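Local structure of porphyranase B (Zobellia galactanivorans, 3JUU) at residues D138-L144 and A230-M236; Y107-E111 and V270-Q274; E44-I49 and Y98-N103; I146-G151 and F163-N168. The protein hydrolyses the red-algal polysaccharide porphyran, cutting the (1->4) bond between beta-D-galactopyranose and alpha-L-galactopyranose-6-sulfate. One frame throughout, in Å; residues are numbered along the deposited sequence.

Interaction 1: D138-L144 and A230-M236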
# COMPACT_ATOMS: atom_id res chain seq x y z
N ASP A 138 -7.83 17.11 -12.92
CA ASP A 138 -6.94 16.00 -12.50
C ASP A 138 -6.11 16.29 -11.27
O ASP A 138 -5.45 15.40 -10.76
CB ASP A 138 -6.01 15.55 -13.62
CG ASP A 138 -6.76 14.91 -14.81
OD1 ASP A 138 -7.97 14.56 -14.71
OD2 ASP A 138 -6.07 14.75 -15.80
N LYS A 139 -6.19 17.51 -10.72
CA LYS A 139 -5.55 17.84 -9.45
C LYS A 139 -6.29 17.20 -8.27
O LYS A 139 -5.79 17.20 -7.15
CB LYS A 139 -5.53 19.40 -9.25
CG LYS A 139 -4.54 20.14 -10.23
CD LYS A 139 -4.51 21.68 -9.88
CE LYS A 139 -4.23 22.51 -11.10
NZ LYS A 139 -2.81 22.19 -11.61
N ARG A 140 -7.52 16.72 -8.48
CA ARG A 140 -8.29 15.99 -7.43
C ARG A 140 -7.48 14.72 -7.13
O ARG A 140 -6.65 14.30 -7.92
CB ARG A 140 -9.68 15.58 -7.96
CG ARG A 140 -9.59 14.63 -9.15
CD ARG A 140 -10.97 14.55 -9.85
NE ARG A 140 -10.91 13.77 -11.10
CZ ARG A 140 -11.07 12.45 -11.24
NH1 ARG A 140 -11.34 11.66 -10.22
NH2 ARG A 140 -10.95 11.90 -12.44
N THR A 141 -7.72 14.15 -5.94
CA THR A 141 -7.01 12.96 -5.49
C THR A 141 -7.85 11.73 -5.75
O THR A 141 -9.06 11.73 -5.47
CB THR A 141 -6.78 13.06 -3.98
OG1 THR A 141 -5.92 14.20 -3.79
CG2 THR A 141 -6.04 11.79 -3.46
N THR A 142 -7.19 10.67 -6.19
CA THR A 142 -7.80 9.37 -6.32
C THR A 142 -6.77 8.47 -5.62
O THR A 142 -5.60 8.50 -5.89
CB THR A 142 -7.96 8.90 -7.82
OG1 THR A 142 -6.68 8.88 -8.49
CG2 THR A 142 -8.89 9.78 -8.58
N GLU A 143 -7.24 7.70 -4.64
CA GLU A 143 -6.37 6.77 -3.90
C GLU A 143 -7.03 5.42 -3.94
O GLU A 143 -8.21 5.30 -3.63
CB GLU A 143 -6.25 7.26 -2.43
CG GLU A 143 -5.40 6.28 -1.56
CD GLU A 143 -5.34 6.77 -0.09
OE1 GLU A 143 -5.73 7.94 0.21
OE2 GLU A 143 -4.93 5.96 0.76
N LEU A 144 -6.24 4.40 -4.31
CA LEU A 144 -6.72 3.00 -4.41
C LEU A 144 -5.86 2.15 -3.42
O LEU A 144 -4.72 1.83 -3.65
CB LEU A 144 -6.55 2.53 -5.90
CG LEU A 144 -7.36 1.28 -6.35
CD1 LEU A 144 -7.02 0.93 -7.79
CD2 LEU A 144 -7.14 0.07 -5.40
N ALA A 230 -15.34 8.19 -7.62
CA ALA A 230 -15.19 9.11 -8.78
C ALA A 230 -14.40 8.36 -9.81
O ALA A 230 -13.75 7.33 -9.50
CB ALA A 230 -14.45 10.43 -8.36
N ASP A 231 -14.41 8.82 -11.07
CA ASP A 231 -13.59 8.13 -12.09
C ASP A 231 -12.08 8.01 -11.69
O ASP A 231 -11.40 9.01 -11.39
CB ASP A 231 -13.58 8.93 -13.35
CG ASP A 231 -14.93 8.93 -14.08
OD1 ASP A 231 -15.73 7.99 -13.85
OD2 ASP A 231 -15.13 9.89 -14.89
N PHE A 232 -11.55 6.81 -11.74
CA PHE A 232 -10.10 6.59 -11.53
C PHE A 232 -9.44 6.50 -12.92
O PHE A 232 -9.06 5.42 -13.35
CB PHE A 232 -9.90 5.31 -10.71
CG PHE A 232 -10.05 5.52 -9.18
CD1 PHE A 232 -10.73 6.63 -8.65
CD2 PHE A 232 -9.49 4.60 -8.29
CE1 PHE A 232 -10.90 6.84 -7.24
CE2 PHE A 232 -9.64 4.81 -6.86
CZ PHE A 232 -10.30 5.98 -6.33
N ASP A 233 -9.33 7.66 -13.62
CA ASP A 233 -8.74 7.63 -14.95
C ASP A 233 -7.48 8.48 -14.97
O ASP A 233 -7.09 9.00 -16.06
CB ASP A 233 -9.76 8.11 -15.98
CG ASP A 233 -10.35 9.47 -15.62
OD1 ASP A 233 -9.99 10.05 -14.57
OD2 ASP A 233 -11.28 9.91 -16.34
N ILE A 234 -6.87 8.69 -13.78
CA ILE A 234 -5.64 9.56 -13.65
C ILE A 234 -4.47 8.62 -13.33
O ILE A 234 -4.65 7.67 -12.55
CB ILE A 234 -5.75 10.70 -12.53
CG1 ILE A 234 -7.03 11.57 -12.72
CG2 ILE A 234 -4.50 11.62 -12.60
CD1 ILE A 234 -7.50 12.28 -11.54
N GLU A 235 -3.31 8.89 -13.91
CA GLU A 235 -2.08 8.09 -13.64
C GLU A 235 -1.83 7.97 -12.14
O GLU A 235 -1.96 8.95 -11.38
CB GLU A 235 -0.84 8.84 -14.28
CG GLU A 235 0.41 7.97 -14.25
CD GLU A 235 1.61 8.71 -14.87
OE1 GLU A 235 1.44 9.89 -15.20
OE2 GLU A 235 2.71 8.18 -14.89
N MET A 236 -1.50 6.76 -11.69
CA MET A 236 -1.24 6.56 -10.26
C MET A 236 0.11 5.88 -10.05
O MET A 236 0.67 5.31 -10.97
CB MET A 236 -2.36 5.75 -9.59
CG MET A 236 -3.60 6.64 -9.40
SD MET A 236 -4.76 6.02 -8.14
CE MET A 236 -5.69 4.81 -9.00
O HOH W 1 -9.21 12.52 -15.99
O HOH W 2 -7.03 7.53 -11.08
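R140 does most of the polar work here. Its guanidinium edge is turned to the 230-236 loop, and the carbonyl D231 O accepts from both terminal nitrogens, R140 NH1 at 2.9 Å and R140 NH2 at 3.1 Å. R140 NH2 also makes a salt bridge to D233 OD1 at 3.0 Å. One guanidinium face is covered by I234 CD1, and Y182 adds a cation-pi contact. Two waters fill in where the segments do not meet directly. Water 1 donates to D138 OD1 at 2.7 Å and, weakly, to D233 OD1 at 3.0 Å; water 2 accepts from I234 N at 2.9 Å and lies 2.9 Å from T142 OG1, to which it is hydrogen-bonded.

Further along, the contact turns apolar. T142 CB sits over the F232 ring face, 3.9 Å from its centroid, a CH-pi contact, while L144 CB packs at 4.0 Å from F232 CE2 and 3.9 Å from M236 CE. E143 lies on the opposite face of the strand, its OE1 held in a salt bridge by R174. It is the probable nucleophile, so the loop packs beneath the catalytic strand of a GH16 beta-sandwich, on the side away from the substrate cleft.

Interaction 2: Y107-E111 and V270-Q274; sequences YGYYE and VRSWQ. With SO4 (sulfate ion), chain D.
Extended strands 108-111 and 270-274 run antiparallel, their axes 4.6 Å apart at closest and 169° between directions. V270 CA, already within the strand, makes a CH...O contact to E111 O at 3.5 Å. R271 forms a hydrogen-bonded pair with E111: R271 N to E111 O and E111 N to R271 O, both 2.9 Å. Its extended side chain binds a sulfate, probably from the crystallisation liquor, R271 NH1 to O3 at 2.7 Å and R271 NH2 to O2 at 2.8 Å; E36 pairs with NE. S272 faces Y110 in a non-hydrogen-bonded pair, CAs 4.5 Å apart; S272 OG is 3.3 Å from Y110 CD1 and bonds to M33 O. W273 pairs with Y109, Y109 N to W273 O and W273 N to Y109 O both 2.8 Å. With chi1 m, W273 NE1 donates to E111 OE2 (2.9 Å), E111 having chi1 p. Q274 lies opposite G108, whose positive phi (128/-172) suits glycine; a CB would strike W273 O. This is antiparallel pairing within the jelly-roll beta-sandwich.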
# COMPACT_ATOMS: atom_id res chain seq x y z
N TYR A 107 -4.53 2.28 -15.20
CA TYR A 107 -5.09 0.91 -15.35
C TYR A 107 -4.04 -0.17 -15.24
O TYR A 107 -2.84 0.13 -15.28
CB TYR A 107 -5.93 0.71 -16.66
CG TYR A 107 -6.85 1.88 -16.89
CD1 TYR A 107 -7.76 2.29 -15.92
CD2 TYR A 107 -6.71 2.65 -18.05
CE1 TYR A 107 -8.57 3.44 -16.13
CE2 TYR A 107 -7.53 3.78 -18.26
CZ TYR A 107 -8.47 4.13 -17.29
OH TYR A 107 -9.24 5.26 -17.46
N GLY A 108 -4.48 -1.40 -15.08
CA GLY A 108 -3.61 -2.53 -15.06
C GLY A 108 -3.82 -3.42 -13.84
O GLY A 108 -4.80 -3.24 -13.11
N TYR A 109 -2.96 -4.42 -13.63
CA TYR A 109 -3.11 -5.35 -12.52
C TYR A 109 -1.86 -5.14 -11.62
O TYR A 109 -0.71 -5.19 -12.12
CB TYR A 109 -3.20 -6.84 -13.03
CG TYR A 109 -3.52 -7.76 -11.87
CD1 TYR A 109 -4.86 -7.86 -11.40
CD2 TYR A 109 -2.51 -8.49 -11.14
CE1 TYR A 109 -5.17 -8.60 -10.29
CE2 TYR A 109 -2.85 -9.27 -10.03
CZ TYR A 109 -4.20 -9.29 -9.59
OH TYR A 109 -4.54 -10.11 -8.51
N TYR A 110 -2.06 -5.00 -10.30
CA TYR A 110 -0.94 -4.64 -9.42
C TYR A 110 -1.02 -5.54 -8.27
O TYR A 110 -2.08 -5.58 -7.58
CB TYR A 110 -1.12 -3.19 -8.92
CG TYR A 110 -1.09 -2.23 -10.08
CD1 TYR A 110 0.14 -1.62 -10.43
CD2 TYR A 110 -2.24 -1.93 -10.83
CE1 TYR A 110 0.20 -0.75 -11.53
CE2 TYR A 110 -2.17 -1.10 -11.89
CZ TYR A 110 -0.95 -0.51 -12.25
OH TYR A 110 -0.89 0.37 -13.32
N GLU A 111 0.08 -6.25 -7.98
CA GLU A 111 0.03 -7.23 -6.91
C GLU A 111 1.34 -7.23 -6.12
O GLU A 111 2.38 -6.90 -6.66
CB GLU A 111 -0.22 -8.63 -7.48
CG GLU A 111 0.67 -8.93 -8.74
CD GLU A 111 0.70 -10.37 -9.16
OE1 GLU A 111 -0.08 -11.18 -8.60
OE2 GLU A 111 1.61 -10.69 -10.00
N VAL A 270 6.91 -7.03 -5.91
CA VAL A 270 5.78 -6.21 -6.42
C VAL A 270 5.78 -6.36 -7.92
O VAL A 270 6.84 -6.20 -8.56
CB VAL A 270 5.96 -4.72 -6.09
CG1 VAL A 270 4.88 -3.86 -6.81
CG2 VAL A 270 5.81 -4.50 -4.61
N ARG A 271 4.62 -6.70 -8.49
CA ARG A 271 4.58 -6.93 -9.96
C ARG A 271 3.40 -6.18 -10.46
O ARG A 271 2.28 -6.36 -9.93
CB ARG A 271 4.42 -8.48 -10.22
CG ARG A 271 5.64 -9.25 -9.67
CD ARG A 271 5.47 -10.76 -9.82
NE ARG A 271 6.64 -11.50 -9.31
CZ ARG A 271 6.59 -12.78 -8.97
NH1 ARG A 271 5.41 -13.43 -9.00
NH2 ARG A 271 7.66 -13.40 -8.46
N SER A 272 3.63 -5.41 -11.51
CA SER A 272 2.62 -4.55 -12.11
C SER A 272 2.50 -4.96 -13.59
O SER A 272 3.51 -5.29 -14.22
CB SER A 272 3.12 -3.14 -11.98
OG SER A 272 3.26 -2.77 -10.62
N TRP A 273 1.28 -4.98 -14.10
CA TRP A 273 1.01 -5.61 -15.42
C TRP A 273 -0.03 -4.80 -16.16
O TRP A 273 -0.92 -4.21 -15.54
CB TRP A 273 0.44 -7.04 -15.25
CG TRP A 273 1.15 -7.99 -14.29
CD1 TRP A 273 1.04 -8.05 -12.88
CD2 TRP A 273 2.03 -9.05 -14.64
NE1 TRP A 273 1.81 -9.06 -12.38
CE2 TRP A 273 2.42 -9.70 -13.44
CE3 TRP A 273 2.54 -9.51 -15.90
CZ2 TRP A 273 3.30 -10.81 -13.43
CZ3 TRP A 273 3.42 -10.59 -15.88
CH2 TRP A 273 3.78 -11.24 -14.66
N GLN A 274 0.11 -4.76 -17.48
CA GLN A 274 -0.92 -4.27 -18.39
C GLN A 274 -1.54 -5.49 -19.12
O GLN A 274 -0.85 -6.51 -19.38
CB GLN A 274 -0.29 -3.41 -19.46
CG GLN A 274 0.07 -2.02 -19.08
CD GLN A 274 0.82 -1.32 -20.23
OE1 GLN A 274 1.30 -1.98 -21.15
NE2 GLN A 274 0.89 0.01 -20.19
S SO4 D . 6.66 -16.46 -6.96
O1 SO4 D . 6.67 -17.89 -7.26
O2 SO4 D . 7.97 -15.88 -7.27
O3 SO4 D . 5.62 -15.85 -7.79
O4 SO4 D . 6.33 -16.29 -5.53

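Interaction 3: E44-I49 and Y98-N103; sequences EKKWQI and YVGSRN
Three main-chain hydrogen bonds set an antiparallel register. Q48 and G100 are the hydrogen-bonded pair, Q48 N to G100 O at 2.7 Å and G100 N to Q48 O at 2.9 Å; then R102 N donates to K46 O at 2.9 Å. W47 with S101 is the non-hydrogen-bonded pair, CA atoms 4.8 Å apart. The R102 side chain (chi1 m, then t, t) reaches across the 44-48 backbone, NE donating weakly to E44 O at 2.8 Å and W47 O at 3.3 Å, with Q48 CA over one guanidinium face. Here the short strand 47-48 edges the long strand 90-101 in the jelly-roll sandwich of a GH16 enzyme; on its other side 90-101 bonds to strand 237-242.

Waters extend the join: one links K46 O (2.7 Å) to N103 N (2.9 Å), another Q48 OE1 (2.8 Å) to Y98 OH (2.6 Å). On the face of W47 and S101, W47 (chi1 m, chi2 108°) puts CZ3 3.6 Å from S101 CB and CB 3.7 Å from V99 CG1, while its NE1 bonds to D35. I49 CG2 meets V99 CG2 at 4.1 Å. Y98, chi1 t, brings CD2 to 3.5 Å from Q48 O, its side chain about 4 Å from that of the probable substrate-binding W54.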
# COMPACT_ATOMS: atom_id res chain seq x y z
N GLU A 44 17.03 2.91 -6.32
CA GLU A 44 16.47 4.23 -6.15
C GLU A 44 16.25 4.97 -7.44
O GLU A 44 15.78 6.08 -7.41
CB GLU A 44 17.27 5.05 -5.14
CG GLU A 44 17.09 4.52 -3.70
CD GLU A 44 17.80 5.37 -2.67
OE1 GLU A 44 18.79 4.85 -2.11
OE2 GLU A 44 17.42 6.52 -2.42
N LYS A 45 16.55 4.34 -8.59
CA LYS A 45 16.06 4.94 -9.83
C LYS A 45 14.59 4.49 -10.05
O LYS A 45 13.88 5.12 -10.78
CB LYS A 45 16.88 4.49 -11.06
CG LYS A 45 18.40 4.96 -11.06
CD LYS A 45 18.64 6.37 -11.65
CE LYS A 45 18.17 7.60 -10.77
NZ LYS A 45 19.24 8.37 -10.02
N LYS A 46 14.18 3.39 -9.42
CA LYS A 46 12.81 2.88 -9.61
C LYS A 46 11.92 3.35 -8.46
O LYS A 46 10.70 3.66 -8.65
CB LYS A 46 12.85 1.38 -9.61
CG LYS A 46 11.51 0.70 -10.00
CD LYS A 46 11.75 -0.84 -10.22
CE LYS A 46 12.25 -1.14 -11.63
NZ LYS A 46 12.55 -2.58 -11.74
N TRP A 47 12.51 3.42 -7.27
CA TRP A 47 11.77 3.67 -6.04
C TRP A 47 12.29 4.90 -5.33
O TRP A 47 13.54 5.13 -5.33
CB TRP A 47 11.87 2.47 -5.10
CG TRP A 47 11.44 1.18 -5.73
CD1 TRP A 47 12.26 0.13 -6.11
CD2 TRP A 47 10.08 0.77 -6.04
NE1 TRP A 47 11.49 -0.91 -6.65
CE2 TRP A 47 10.16 -0.54 -6.63
CE3 TRP A 47 8.82 1.39 -5.91
CZ2 TRP A 47 8.99 -1.28 -7.08
CZ3 TRP A 47 7.64 0.67 -6.34
CH2 TRP A 47 7.74 -0.65 -6.94
N GLN A 48 11.37 5.63 -4.68
CA GLN A 48 11.71 6.84 -3.88
C GLN A 48 11.52 6.43 -2.45
O GLN A 48 10.42 6.02 -2.04
CB GLN A 48 10.84 8.08 -4.21
CG GLN A 48 11.19 9.33 -3.44
CD GLN A 48 10.47 10.49 -3.98
OE1 GLN A 48 9.26 10.41 -4.33
NE2 GLN A 48 11.17 11.62 -4.05
N ILE A 49 12.58 6.56 -1.65
CA ILE A 49 12.46 6.26 -0.21
C ILE A 49 12.80 7.48 0.69
O ILE A 49 12.70 7.35 1.92
CB ILE A 49 13.35 5.08 0.15
CG1 ILE A 49 14.88 5.41 0.01
CG2 ILE A 49 12.93 3.79 -0.72
CD1 ILE A 49 15.83 4.26 0.58
N TYR A 98 8.85 4.50 3.83
CA TYR A 98 8.00 4.89 2.68
C TYR A 98 8.75 4.44 1.47
O TYR A 98 10.01 4.66 1.37
CB TYR A 98 7.80 6.40 2.70
CG TYR A 98 7.22 7.03 1.40
CD1 TYR A 98 5.93 7.49 1.36
CD2 TYR A 98 8.01 7.09 0.21
CE1 TYR A 98 5.40 8.08 0.20
CE2 TYR A 98 7.48 7.68 -0.96
CZ TYR A 98 6.19 8.18 -0.91
OH TYR A 98 5.64 8.80 -1.97
N VAL A 99 8.05 3.74 0.58
CA VAL A 99 8.66 3.40 -0.70
C VAL A 99 7.60 3.74 -1.76
O VAL A 99 6.50 3.15 -1.71
CB VAL A 99 8.99 1.87 -0.77
CG1 VAL A 99 9.73 1.56 -2.16
CG2 VAL A 99 9.86 1.39 0.41
N GLY A 100 7.89 4.68 -2.67
CA GLY A 100 6.96 5.05 -3.73
C GLY A 100 7.57 4.85 -5.12
O GLY A 100 8.79 5.08 -5.34
N SER A 101 6.74 4.37 -6.06
CA SER A 101 7.27 4.21 -7.47
C SER A 101 7.51 5.56 -8.10
O SER A 101 6.66 6.46 -8.02
CB SER A 101 6.33 3.30 -8.34
OG SER A 101 5.08 3.96 -8.61
N ARG A 102 8.69 5.75 -8.70
CA ARG A 102 8.90 7.04 -9.36
C ARG A 102 8.18 7.04 -10.74
O ARG A 102 7.92 8.12 -11.27
CB ARG A 102 10.40 7.25 -9.60
CG ARG A 102 11.17 7.35 -8.32
CD ARG A 102 12.66 7.67 -8.67
NE ARG A 102 13.45 7.64 -7.44
CZ ARG A 102 13.67 8.71 -6.66
NH1 ARG A 102 13.12 9.90 -6.93
NH2 ARG A 102 14.42 8.58 -5.57
N ASN A 103 7.84 5.88 -11.27
CA ASN A 103 7.04 5.77 -12.52
C ASN A 103 5.57 5.38 -12.23
O ASN A 103 5.31 4.67 -11.26
CB ASN A 103 7.69 4.74 -13.44
CG ASN A 103 9.07 5.21 -13.94
OD1 ASN A 103 9.13 6.15 -14.74
ND2 ASN A 103 10.13 4.60 -13.43
O HOH W 3 9.06 3.29 -10.75
O HOH W 4 7.11 8.62 -4.15
O HOH W 5 14.30 12.40 -4.98
O HOH W 6 11.48 5.77 4.11

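Interaction 4: I146-G151 and F163-N168; sequences IQESVG and FDQTMN
A classic beta bulge opens this piece of the GH16 catalytic strand: I146 and Q147 both face F125 of strand 122-128, and the chain turns a corner at I146. The axes of strands 147-150 and 166-168 approach to 5.3 Å, splayed at 128°, so side chains supply much of the bonding. Q147 (chi1 t, chi2 p) curls its amide onto the partner backbone, OE1 accepting from N168 N at 2.8 Å and NE2 donating to T166 O at 3.0 Å. N168 (chi1 m) answers with ND2 to E148 O at 2.9 Å, and E148 N reaches N168 O at 3.1 Å.

E148, the probable proton donor, has chi1 m and chi2 t; OE1 bonds to Y245 OH, and a water donates to OE2 at 2.7 Å and weakly to N168 O at 2.8 Å. F163 (chi1 t, chi2 81°) lays its ring beside the strand, CE2 3.5 Å from E148 O and CD2 4.1 Å from V150 CG2. The fully extended M167 ends with CE 3.3 Å from I146 O. At the far end D164, chi1 p, pairs with K196 through OD2, which also takes a hydrogen bond at 2.6 Å from a water that donates to G151 O at 2.8 Å.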
# COMPACT_ATOMS: atom_id res chain seq x y z
N ILE A 146 -4.94 -1.22 -1.63
CA ILE A 146 -5.09 -2.60 -1.98
C ILE A 146 -5.10 -3.39 -0.69
O ILE A 146 -6.00 -4.25 -0.45
CB ILE A 146 -3.97 -3.04 -2.97
CG1 ILE A 146 -3.99 -2.16 -4.16
CG2 ILE A 146 -4.08 -4.59 -3.29
CD1 ILE A 146 -2.75 -2.16 -4.91
N GLN A 147 -4.12 -3.11 0.21
CA GLN A 147 -4.20 -3.69 1.53
C GLN A 147 -3.69 -2.67 2.55
O GLN A 147 -2.64 -2.02 2.34
CB GLN A 147 -3.37 -5.01 1.62
CG GLN A 147 -3.05 -5.55 3.00
CD GLN A 147 -4.28 -5.99 3.81
OE1 GLN A 147 -5.35 -5.39 3.65
NE2 GLN A 147 -4.14 -7.02 4.68
N GLU A 148 -4.42 -2.52 3.64
CA GLU A 148 -3.89 -1.77 4.81
C GLU A 148 -4.11 -2.68 6.00
O GLU A 148 -5.17 -3.30 6.14
CB GLU A 148 -4.62 -0.44 5.04
CG GLU A 148 -4.36 0.57 3.93
CD GLU A 148 -5.11 1.84 4.15
OE1 GLU A 148 -4.61 2.63 5.01
OE2 GLU A 148 -6.17 2.01 3.47
N SER A 149 -3.08 -2.82 6.82
CA SER A 149 -3.15 -3.74 7.96
C SER A 149 -2.42 -3.07 9.11
O SER A 149 -1.64 -2.14 8.88
CB SER A 149 -2.42 -5.10 7.57
OG SER A 149 -2.63 -6.00 8.68
N VAL A 150 -2.72 -3.52 10.34
CA VAL A 150 -1.75 -3.34 11.46
C VAL A 150 -1.52 -4.72 12.09
O VAL A 150 -2.34 -5.67 11.89
CB VAL A 150 -2.30 -2.33 12.55
CG1 VAL A 150 -2.50 -0.94 11.96
CG2 VAL A 150 -3.60 -2.85 13.29
N GLY A 151 -0.47 -4.83 12.91
CA GLY A 151 -0.16 -6.11 13.53
C GLY A 151 -0.65 -6.16 14.98
O GLY A 151 -0.73 -7.26 15.53
N PHE A 163 -9.01 -5.77 12.37
CA PHE A 163 -8.20 -5.13 11.33
C PHE A 163 -6.89 -5.87 11.02
O PHE A 163 -6.33 -5.67 9.92
CB PHE A 163 -7.92 -3.65 11.71
CG PHE A 163 -7.61 -2.77 10.55
CD1 PHE A 163 -8.67 -2.27 9.77
CD2 PHE A 163 -6.29 -2.43 10.20
CE1 PHE A 163 -8.43 -1.45 8.68
CE2 PHE A 163 -6.06 -1.60 9.11
CZ PHE A 163 -7.13 -1.12 8.35
N ASP A 164 -6.40 -6.66 11.96
CA ASP A 164 -5.15 -7.41 11.82
C ASP A 164 -5.32 -8.79 11.15
O ASP A 164 -4.34 -9.57 11.07
CB ASP A 164 -4.52 -7.60 13.23
CG ASP A 164 -5.42 -8.41 14.22
OD1 ASP A 164 -6.64 -8.59 13.98
OD2 ASP A 164 -4.89 -8.78 15.29
N GLN A 165 -6.54 -9.14 10.76
CA GLN A 165 -6.76 -10.45 10.15
C GLN A 165 -7.64 -10.36 8.90
O GLN A 165 -8.24 -11.34 8.56
CB GLN A 165 -7.32 -11.45 11.15
CG GLN A 165 -8.55 -10.98 11.88
CD GLN A 165 -8.85 -11.92 13.05
OE1 GLN A 165 -7.97 -12.22 13.85
NE2 GLN A 165 -10.05 -12.45 13.09
N THR A 166 -7.67 -9.20 8.25
CA THR A 166 -8.49 -9.01 7.09
C THR A 166 -7.68 -8.37 5.95
O THR A 166 -6.66 -7.69 6.17
CB THR A 166 -9.73 -8.15 7.47
OG1 THR A 166 -9.26 -7.06 8.25
CG2 THR A 166 -10.69 -8.94 8.43
N MET A 167 -8.14 -8.54 4.72
CA MET A 167 -7.72 -7.63 3.64
C MET A 167 -8.67 -6.44 3.64
O MET A 167 -9.88 -6.57 3.43
CB MET A 167 -7.77 -8.35 2.27
CG MET A 167 -7.19 -7.47 1.15
SD MET A 167 -7.30 -8.46 -0.40
CE MET A 167 -6.82 -7.27 -1.61
N ASN A 168 -8.13 -5.26 3.90
CA ASN A 168 -8.88 -4.05 4.06
C ASN A 168 -8.52 -3.22 2.86
O ASN A 168 -7.37 -2.73 2.78
CB ASN A 168 -8.32 -3.36 5.33
CG ASN A 168 -8.60 -4.18 6.54
OD1 ASN A 168 -9.74 -4.55 6.75
ND2 ASN A 168 -7.57 -4.54 7.27
O HOH W 7 -7.85 -0.01 2.91
O HOH W 8 -4.96 -7.23 8.31
O HOH W 9 -1.71 -8.49 11.24
O HOH W 10 -2.70 -8.83 16.68

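Overall arrangement
Interactions 1 and 4 share strand 141-150, their centres about 23 Å apart: the former holds the probable nucleophile E143 and the latter the probable proton donor E148, their side chains about 5 Å apart, with glycerol, probably from the crystallisation liquor, bound about 3 Å from each. Interaction 3 lies about 23 Å from interaction 4 between centres, across the chain's centre, yet its Y98 side chain is about 4 Å from that of W54, a probable substrate-binding residue. Interaction 2 sits away from the annotated sites but touches interaction 1, Y107 OH lying 3.3 Å from D233 CB. Along the chain, interaction 4 nests inside interaction 1, which nests inside interaction 2; interaction 3 closes before all of them. All four belong to the same jelly-roll beta-sandwich.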